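PDB 3RDR: N-acetylmuramoyl-L-alanine amidase XlyA from Bacillus subtilis, which cleaves, through its zinc-dependent catalytic domain, the amide link between N-acetylmuramoyl residues and L-amino acids in cell-wall peptidoglycan. Local coordinates for residues 28-33 and 129-134. Numbering follows the deposited sequence.
Sequences YITVHN and NVVPHK. With ZN (zinc ion), chain B.
The carbonyl oxygen of V131 is gripped from one strand by two groups: V31 N donates a hydrogen bond at 2.9 Å, and T30 CA lies 3.2 Å from V131 O in a CA-H...O contact. This pair belongs to a parallel ladder in which I29 N gives to N129 O, V131 N to I29 O (2.8 Å, nearly in line with the carbonyl) and H133 N to V31 O. The ladder shows how neighbouring strands can bring metal ligands together near their C-terminal ends, H32 within its strand and H133 just beyond its own. H32 and H133 each bind the zinc ion through ND1 at 2.2 Å, and C141 completes the protein part of the site, that of an amidase of the T7 lysozyme fold. The H32 and H133 rings are inclined at 57°. H133 has CG anti to the backbone N (chi1 177°), which carries its ring to the metal, while H32 NE2 is hydrogen-bonded to H80, a second-shell contact that should fix the ring's rotation. Beside the ladder, T30 CG2 packs 3.6 Å from H133 CA. At the other end the N129 amide lies over one face of the Y28 ring, planes 12° apart and ND2 3.3 Å from CE1; ND2 is bonded to L27 O. Strand 130-132 edges the sheet, strand 92-97 flanks 28-33 on its far side, and helix 105-122 covers I29, V31 and V130.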
loop_
_atom_site.group_PDB
_atom_site.type_symbol
_atom_site.label_atom_id
_atom_site.label_comp_id
_atom_site.label_asym_id
_atom_site.label_seq_id
_atom_site.Cartn_x
_atom_site.Cartn_y
_atom_site.Cartn_z
ATOM N N TYR A 28 -1.081 8.852 -8.429
ATOM C CA TYR A 28 0.121 8.459 -7.695
ATOM C C TYR A 28 -0.009 7.076 -7.070
ATOM O O TYR A 28 -1.101 6.504 -6.992
ATOM C CB TYR A 28 0.404 9.448 -6.560
ATOM C CG TYR A 28 0.551 10.892 -6.975
ATOM C CD1 TYR A 28 1.800 11.423 -7.304
ATOM C CD2 TYR A 28 -0.557 11.735 -7.022
ATOM C CE1 TYR A 28 1.940 12.766 -7.665
ATOM C CE2 TYR A 28 -0.430 13.075 -7.385
ATOM C CZ TYR A 28 0.820 13.584 -7.702
ATOM O OH TYR A 28 0.948 14.912 -8.037
ATOM N N ILE A 29 1.130 6.562 -6.617
ATOM C CA ILE A 29 1.216 5.280 -5.934
ATOM C C ILE A 29 2.095 5.554 -4.716
ATOM O O ILE A 29 3.255 5.953 -4.849
ATOM C CB ILE A 29 1.854 4.208 -6.833
ATOM C CG1 ILE A 29 0.914 3.907 -8.004
ATOM C CG2 ILE A 29 2.120 2.936 -6.036
ATOM C CD1 ILE A 29 1.497 2.960 -9.048
ATOM N N THR A 30 1.520 5.373 -3.530
ATOM C CA THR A 30 2.216 5.628 -2.275
ATOM C C THR A 30 2.655 4.334 -1.583
ATOM O O THR A 30 1.841 3.454 -1.308
ATOM C CB THR A 30 1.316 6.447 -1.331
ATOM O OG1 THR A 30 0.925 7.661 -1.991
ATOM C CG2 THR A 30 2.052 6.800 -0.042
ATOM N N VAL A 31 3.949 4.233 -1.288
ATOM C CA VAL A 31 4.513 3.036 -0.656
ATOM C C VAL A 31 4.737 3.162 0.846
ATOM O O VAL A 31 5.250 4.172 1.322
ATOM C CB VAL A 31 5.859 2.664 -1.318
ATOM C CG1 VAL A 31 6.419 1.383 -0.700
ATOM C CG2 VAL A 31 5.662 2.501 -2.816
ATOM N N HIS A 32 4.355 2.115 1.578
ATOM C CA HIS A 32 4.498 2.060 3.033
ATOM C C HIS A 32 5.198 0.759 3.445
ATOM O O HIS A 32 5.364 -0.157 2.640
ATOM C CB HIS A 32 3.126 2.037 3.729
ATOM C CG HIS A 32 2.201 3.151 3.343
ATOM N ND1 HIS A 32 1.978 4.245 4.150
ATOM C CD2 HIS A 32 1.378 3.300 2.277
ATOM C CE1 HIS A 32 1.057 5.018 3.604
ATOM N NE2 HIS A 32 0.676 4.466 2.466
ATOM N N ASN A 33 5.579 0.694 4.716
ATOM C CA ASN A 33 6.180 -0.493 5.325
ATOM C C ASN A 33 5.372 -0.598 6.616
ATOM O O ASN A 33 5.230 0.391 7.327
ATOM C CB ASN A 33 7.669 -0.284 5.646
ATOM C CG ASN A 33 8.579 -0.546 4.446
ATOM O OD1 ASN A 33 9.787 -0.315 4.513
ATOM N ND2 ASN A 33 8.006 -1.036 3.351
ATOM N N ASN A 129 5.882 9.408 -10.274
ATOM C CA ASN A 129 4.749 9.534 -9.369
ATOM C C ASN A 129 4.596 8.376 -8.382
ATOM O O ASN A 129 3.569 8.246 -7.720
ATOM C CB ASN A 129 3.463 9.755 -10.175
ATOM C CG ASN A 129 3.299 11.208 -10.610
ATOM O OD1 ASN A 129 4.281 11.933 -10.770
ATOM N ND2 ASN A 129 2.059 11.633 -10.809
ATOM N N VAL A 130 5.616 7.527 -8.301
ATOM C CA VAL A 130 5.611 6.434 -7.335
ATOM C C VAL A 130 6.373 7.069 -6.181
ATOM O O VAL A 130 7.584 7.280 -6.268
ATOM C CB VAL A 130 6.369 5.193 -7.847
ATOM C CG1 VAL A 130 6.418 4.127 -6.757
ATOM C CG2 VAL A 130 5.673 4.636 -9.082
ATOM N N VAL A 131 5.661 7.400 -5.111
ATOM C CA VAL A 131 6.276 8.070 -3.977
ATOM C C VAL A 131 6.154 7.361 -2.637
ATOM O O VAL A 131 5.324 6.467 -2.456
ATOM C CB VAL A 131 5.675 9.479 -3.791
ATOM C CG1 VAL A 131 5.865 10.306 -5.055
ATOM C CG2 VAL A 131 4.197 9.362 -3.445
ATOM N N PRO A 132 6.999 7.760 -1.673
ATOM C CA PRO A 132 6.977 7.170 -0.335
ATOM C C PRO A 132 5.976 7.959 0.494
ATOM O O PRO A 132 5.717 9.130 0.206
ATOM C CB PRO A 132 8.404 7.381 0.154
ATOM C CG PRO A 132 8.741 8.726 -0.443
ATOM C CD PRO A 132 8.200 8.599 -1.858
ATOM N N HIS A 133 5.409 7.319 1.509
ATOM C CA HIS A 133 4.464 7.990 2.386
ATOM C C HIS A 133 5.071 9.320 2.832
ATOM O O HIS A 133 4.381 10.337 2.921
ATOM C CB HIS A 133 4.171 7.106 3.607
ATOM C CG HIS A 133 3.263 7.740 4.617
ATOM N ND1 HIS A 133 2.910 7.116 5.792
ATOM C CD2 HIS A 133 2.634 8.940 4.629
ATOM C CE1 HIS A 133 2.103 7.899 6.484
ATOM N NE2 HIS A 133 1.920 9.014 5.801
ATOM N N LYS A 134 6.372 9.305 3.098
ATOM C CA LYS A 134 7.087 10.493 3.564
ATOM C C LYS A 134 6.845 11.730 2.702
ATOM O O LYS A 134 6.738 12.842 3.216
ATOM C CB LYS A 134 8.590 10.203 3.632
ATOM C CG LYS A 134 9.416 11.343 4.206
ATOM C CD LYS A 134 10.877 10.936 4.364
ATOM C CE LYS A 134 11.717 12.059 4.986
ATOM N NZ LYS A 134 13.133 11.618 5.164
HETATM ZN ZN ZN B . 3.189 4.887 5.906
#